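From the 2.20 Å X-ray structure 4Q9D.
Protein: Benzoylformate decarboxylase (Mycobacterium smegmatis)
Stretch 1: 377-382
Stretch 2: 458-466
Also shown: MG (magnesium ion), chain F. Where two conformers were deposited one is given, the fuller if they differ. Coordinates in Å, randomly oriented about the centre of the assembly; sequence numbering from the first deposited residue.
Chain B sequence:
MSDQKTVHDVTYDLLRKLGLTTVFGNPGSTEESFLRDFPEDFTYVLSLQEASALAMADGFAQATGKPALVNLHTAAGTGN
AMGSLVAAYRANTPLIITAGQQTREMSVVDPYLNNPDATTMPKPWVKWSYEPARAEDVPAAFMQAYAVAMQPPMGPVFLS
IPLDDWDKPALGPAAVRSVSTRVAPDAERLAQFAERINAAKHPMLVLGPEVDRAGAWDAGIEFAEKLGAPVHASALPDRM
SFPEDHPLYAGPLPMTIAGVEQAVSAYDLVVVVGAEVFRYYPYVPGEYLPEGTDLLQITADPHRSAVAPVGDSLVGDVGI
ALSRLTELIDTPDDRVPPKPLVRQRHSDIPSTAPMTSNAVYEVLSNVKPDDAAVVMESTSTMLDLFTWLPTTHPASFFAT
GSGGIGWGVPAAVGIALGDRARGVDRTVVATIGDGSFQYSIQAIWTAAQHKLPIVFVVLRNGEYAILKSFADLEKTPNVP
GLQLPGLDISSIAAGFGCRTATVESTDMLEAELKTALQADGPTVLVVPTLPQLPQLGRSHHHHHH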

ATOM      1  N   GLU B 377      -2.803 -31.483 -10.996  1.00 21.72           N
ATOM      2  CA  GLU B 377      -2.023 -30.378 -11.538  1.00 24.25           C
ATOM      3  C   GLU B 377      -1.549 -30.749 -12.938  1.00 25.26           C
ATOM      4  O   GLU B 377      -0.361 -30.981 -13.160  1.00 24.53           O
ATOM      5  CB  GLU B 377      -0.827 -30.070 -10.638  1.00 21.18           C
ATOM      6  CG  GLU B 377      -0.168 -28.729 -10.917  1.00 19.81           C
ATOM      7  CD  GLU B 377       0.499 -28.140  -9.690  1.00 23.58           C
ATOM      8  OE1 GLU B 377       1.746 -28.160  -9.623  1.00 23.10           O
ATOM      9  OE2 GLU B 377      -0.223 -27.656  -8.794  1.00 25.74           O
ATOM     10  N   SER B 378      -2.489 -30.861 -13.866  1.00 31.53           N
ATOM     11  CA  SER B 378      -2.180 -31.259 -15.234  1.00 27.01           C
ATOM     12  C   SER B 378      -3.300 -30.746 -16.114  1.00 30.83           C
ATOM     13  O   SER B 378      -4.269 -31.456 -16.386  1.00 28.91           O
ATOM     14  CB  SER B 378      -2.071 -32.779 -15.342  1.00 29.89           C
ATOM     15  OG  SER B 378      -1.791 -33.177 -16.672  1.00 34.76           O
ATOM     16  N   THR B 379      -3.169 -29.499 -16.542  1.00 33.76           N
ATOM     17  CA  THR B 379      -4.281 -28.795 -17.183  1.00 47.02           C
ATOM     18  C   THR B 379      -4.659 -29.400 -18.535  1.00 37.59           C
ATOM     19  O   THR B 379      -5.838 -29.421 -18.899  1.00 42.14           O
ATOM     20  CB  THR B 379      -3.962 -27.313 -17.372  1.00 49.48           C
ATOM     21  OG1 THR B 379      -2.665 -27.204 -17.957  1.00 57.17           O
ATOM     22  CG2 THR B 379      -3.963 -26.591 -16.017  1.00 48.89           C
ATOM     23  N   SER B 380      -3.667 -29.918 -19.259  1.00 31.12           N
ATOM     24  CA  SER B 380      -3.936 -30.576 -20.531  1.00 37.79           C
ATOM     25  C   SER B 380      -4.708 -31.888 -20.326  1.00 37.20           C
ATOM     26  O   SER B 380      -5.185 -32.464 -21.290  1.00 42.13           O
ATOM     27  CB  SER B 380      -2.646 -30.812 -21.350  1.00 33.14           C
ATOM     28  OG  SER B 380      -1.749 -31.694 -20.690  1.00 41.93           O
ATOM     29  N   THR B 381      -4.850 -32.362 -19.085  1.00 31.48           N
ATOM     30  CA  THR B 381      -5.559 -33.633 -18.882  1.00 26.41           C
ATOM     31  C   THR B 381      -6.807 -33.578 -17.988  1.00 28.00           C
ATOM     32  O   THR B 381      -7.240 -34.600 -17.447  1.00 26.28           O
ATOM     33  CB  THR B 381      -4.605 -34.775 -18.451  1.00 29.37           C
ATOM     34  OG1 THR B 381      -4.146 -34.547 -17.120  1.00 34.46           O
ATOM     35  CG2 THR B 381      -3.399 -34.851 -19.393  1.00 31.17           C
ATOM     36  N   MET B 382      -7.411 -32.402 -17.851  0.50 28.07           N
ATOM     37  CA  MET B 382      -8.632 -32.304 -17.048  0.50 30.18           C
ATOM     38  C   MET B 382      -9.757 -33.221 -17.564  0.50 32.46           C
ATOM     39  O   MET B 382     -10.494 -33.821 -16.774  0.50 28.08           O
ATOM     40  CB  MET B 382      -9.113 -30.851 -16.971  0.50 30.65           C
ATOM     41  CG  MET B 382      -8.315 -29.995 -15.965  0.50 46.13           C
ATOM     42  SD  MET B 382      -8.517 -30.439 -14.219  0.50 79.04           S
ATOM     43  CE  MET B 382     -10.230 -29.993 -13.852  0.50 61.61           C
ATOM     44  N   VAL B 458       3.594 -38.548 -12.915  1.00 21.38           N
ATOM     45  CA  VAL B 458       4.022 -37.408 -13.713  1.00 21.29           C
ATOM     46  C   VAL B 458       3.864 -37.685 -15.204  1.00 24.70           C
ATOM     47  O   VAL B 458       4.460 -38.609 -15.743  1.00 24.28           O
ATOM     48  CB  VAL B 458       5.500 -37.045 -13.389  1.00 25.61           C
ATOM     49  CG1 VAL B 458       5.993 -35.943 -14.305  1.00 18.23           C
ATOM     50  CG2 VAL B 458       5.640 -36.634 -11.908  1.00 19.19           C
ATOM     51  N   LEU B 459       3.065 -36.865 -15.867  1.00 24.41           N
ATOM     52  CA  LEU B 459       2.804 -37.044 -17.290  1.00 30.63           C
ATOM     53  C   LEU B 459       3.818 -36.282 -18.129  1.00 26.62           C
ATOM     54  O   LEU B 459       3.738 -35.057 -18.296  1.00 28.49           O
ATOM     55  CB  LEU B 459       1.363 -36.623 -17.621  1.00 26.02           C
ATOM     56  CG  LEU B 459       0.231 -37.497 -17.051  1.00 33.63           C
ATOM     57  CD1 LEU B 459       0.055 -37.323 -15.580  1.00 33.33           C
ATOM     58  CD2 LEU B 459      -1.080 -37.141 -17.758  1.00 45.21           C
ATOM     59  N   ARG B 460       4.786 -37.028 -18.644  1.00 26.60           N
ATOM     60  CA  ARG B 460       5.917 -36.466 -19.348  1.00 29.38           C
ATOM     61  C   ARG B 460       5.664 -36.437 -20.873  1.00 31.04           C
ATOM     62  O   ARG B 460       5.883 -37.426 -21.571  1.00 26.51           O
ATOM     63  CB  ARG B 460       7.184 -37.275 -19.000  1.00 26.40           C
ATOM     64  CG  ARG B 460       8.465 -36.929 -19.851  1.00 23.98           C
ATOM     65  CD  ARG B 460       9.195 -35.726 -19.286  1.00 32.76           C
ATOM     66  NE  ARG B 460      10.429 -35.419 -20.009  1.00 26.90           N
ATOM     67  CZ  ARG B 460      10.725 -34.224 -20.492  1.00 33.39           C
ATOM     68  NH1 ARG B 460       9.869 -33.212 -20.311  1.00 29.37           N
ATOM     69  NH2 ARG B 460      11.869 -34.043 -21.153  1.00 23.57           N
ATOM     70  N   ASN B 461       5.209 -35.299 -21.381  1.00 26.16           N
ATOM     71  CA  ASN B 461       5.051 -35.125 -22.818  1.00 30.89           C
ATOM     72  C   ASN B 461       6.021 -34.108 -23.423  1.00 36.35           C
ATOM     73  O   ASN B 461       5.911 -33.785 -24.604  1.00 36.95           O
ATOM     74  CB  ASN B 461       3.593 -34.766 -23.180  1.00 32.19           C
ATOM     75  CG  ASN B 461       3.116 -33.492 -22.502  1.00 39.99           C
ATOM     76  OD1 ASN B 461       3.906 -32.744 -21.927  1.00 31.08           O
ATOM     77  ND2 ASN B 461       1.824 -33.232 -22.576  1.00 39.14           N
ATOM     78  N   GLY B 462       6.959 -33.594 -22.626  1.00 30.10           N
ATOM     79  CA  GLY B 462       8.009 -32.720 -23.157  1.00 24.60           C
ATOM     80  C   GLY B 462       7.591 -31.268 -23.411  1.00 32.92           C
ATOM     81  O   GLY B 462       8.301 -30.509 -24.088  1.00 32.34           O
ATOM     82  N   GLU B 463       6.445 -30.851 -22.871  1.00 25.91           N
ATOM     83  CA  GLU B 463       5.975 -29.475 -23.122  1.00 35.06           C
ATOM     84  C   GLU B 463       5.013 -28.947 -22.077  1.00 35.11           C
ATOM     85  O   GLU B 463       4.361 -29.714 -21.367  1.00 32.28           O
ATOM     86  CB  GLU B 463       5.275 -29.388 -24.489  1.00 35.88           C
ATOM     87  CG  GLU B 463       4.176 -30.402 -24.645  1.00 37.21           C
ATOM     88  CD  GLU B 463       3.569 -30.408 -26.052  1.00 55.20           C
ATOM     89  OE1 GLU B 463       4.301 -30.206 -27.051  1.00 42.25           O
ATOM     90  OE2 GLU B 463       2.345 -30.616 -26.143  1.00 52.26           O
ATOM     91  N   TYR B 464       4.887 -27.625 -22.016  1.00 29.95           N
ATOM     92  CA  TYR B 464       3.885 -27.037 -21.147  1.00 40.74           C
ATOM     93  C   TYR B 464       2.484 -27.130 -21.751  1.00 43.94           C
ATOM     94  O   TYR B 464       2.322 -27.065 -22.960  1.00 37.71           O
ATOM     95  CB  TYR B 464       4.203 -25.572 -20.887  1.00 29.95           C
ATOM     96  CG  TYR B 464       5.332 -25.339 -19.922  1.00 36.99           C
ATOM     97  CD1 TYR B 464       5.214 -25.699 -18.580  1.00 34.83           C
ATOM     98  CD2 TYR B 464       6.480 -24.678 -20.329  1.00 32.36           C
ATOM     99  CE1 TYR B 464       6.232 -25.419 -17.667  1.00 32.26           C
ATOM    100  CE2 TYR B 464       7.494 -24.400 -19.436  1.00 40.01           C
ATOM    101  CZ  TYR B 464       7.373 -24.779 -18.110  1.00 35.47           C
ATOM    102  OH  TYR B 464       8.400 -24.514 -17.237  1.00 37.44           O
ATOM    103  N   ALA B 465       1.483 -27.241 -20.881  1.00 48.83           N
ATOM    104  CA  ALA B 465       0.085 -27.197 -21.282  1.00 63.78           C
ATOM    105  C   ALA B 465      -0.338 -25.761 -21.593  1.00 67.87           C
ATOM    106  O   ALA B 465      -0.581 -24.962 -20.689  1.00 61.77           O
ATOM    107  CB  ALA B 465      -0.783 -27.786 -20.185  1.00 58.89           C
ATOM    108  N   ILE B 466      -0.423 -25.447 -22.882  1.00 84.49           N
ATOM    109  CA  ILE B 466      -0.711 -24.088 -23.346  1.00 89.67           C
ATOM    110  C   ILE B 466      -2.193 -23.704 -23.195  1.00 86.09           C
ATOM    111  O   ILE B 466      -3.096 -24.512 -23.437  1.00 70.61           O
ATOM    112  CB  ILE B 466      -0.236 -23.904 -24.821  1.00 90.62           C
ATOM    113  CG1 ILE B 466      -0.553 -22.496 -25.340  1.00 84.74           C
ATOM    114  CG2 ILE B 466      -0.823 -24.998 -25.727  1.00 84.97           C
ATOM    115  CD1 ILE B 466      -0.121 -22.263 -26.791  1.00 77.73           C
TER
HETATM  116 MG    MG F 601       3.541 -31.409 -20.160  1.00 32.01          MG
HETATM  117  O   HOH W   1       1.236 -30.658 -21.217  1.00 40.23           O
HETATM  118  O   HOH W   2       2.296 -33.209 -19.139  1.00 31.72           O

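How does stretch 1 begin its approach? Glu 377 stays out of reach, and contact starts at Ser 378, whose buried side chain points toward Leu 459; OG lies 4.2 Å from Leu 459 CD2, a loose van der Waals contact. In the t rotamer, that hydroxyl is used within its own stretch: Ser 378 OG and Thr 381 OG1 are hydrogen-bonded at 2.8 Å. A polar group beside a leucine methyl is thereby given a partner.

What does the short 3-10 segment, Thr 379 and Ser 380, bring to the other stretch? Both side chains point toward it in p rotamers and meet Ala 465. Thr 379 OG1 comes within 3.0 Å of Ala 465 CB, a tight approach of hydroxyl to methyl, while Ser 380 CB lies 3.7 Å from the same CB. The small alanine side chain fits this close spacing, with the Ser 380 and Ala 465 CA atoms just 5.3 Å apart.

Is there a polar link, given that no direct hydrogen bond crosses the contact? Water 1 supplies one. It hydrogen-bonds to Ser 380 OG at 3.2 Å, accepts from Asn 461 ND2 at 3.0 Å and donates to Glu 463 O at 3.3 Å. Its two stretch 2 partners belong to residues that also hold the magnesium ion: Asn 461 OD1 and Glu 463 O each bind MG at 2.2 Å. The asparagine amide thus serves both, its oxygen facing the metal and its nitrogen the water.

How does the contact close? Thr 381 turns its methyl to Leu 459, with CG2 3.6 Å from CD2, while its OG1 meets Ser 378. Threonine suits this buried place by offering both groups. The turn is secured by Thr 381 N donating to Ser 378 O at 2.9 Å. Altogether 219 Å² is buried, counting both sides.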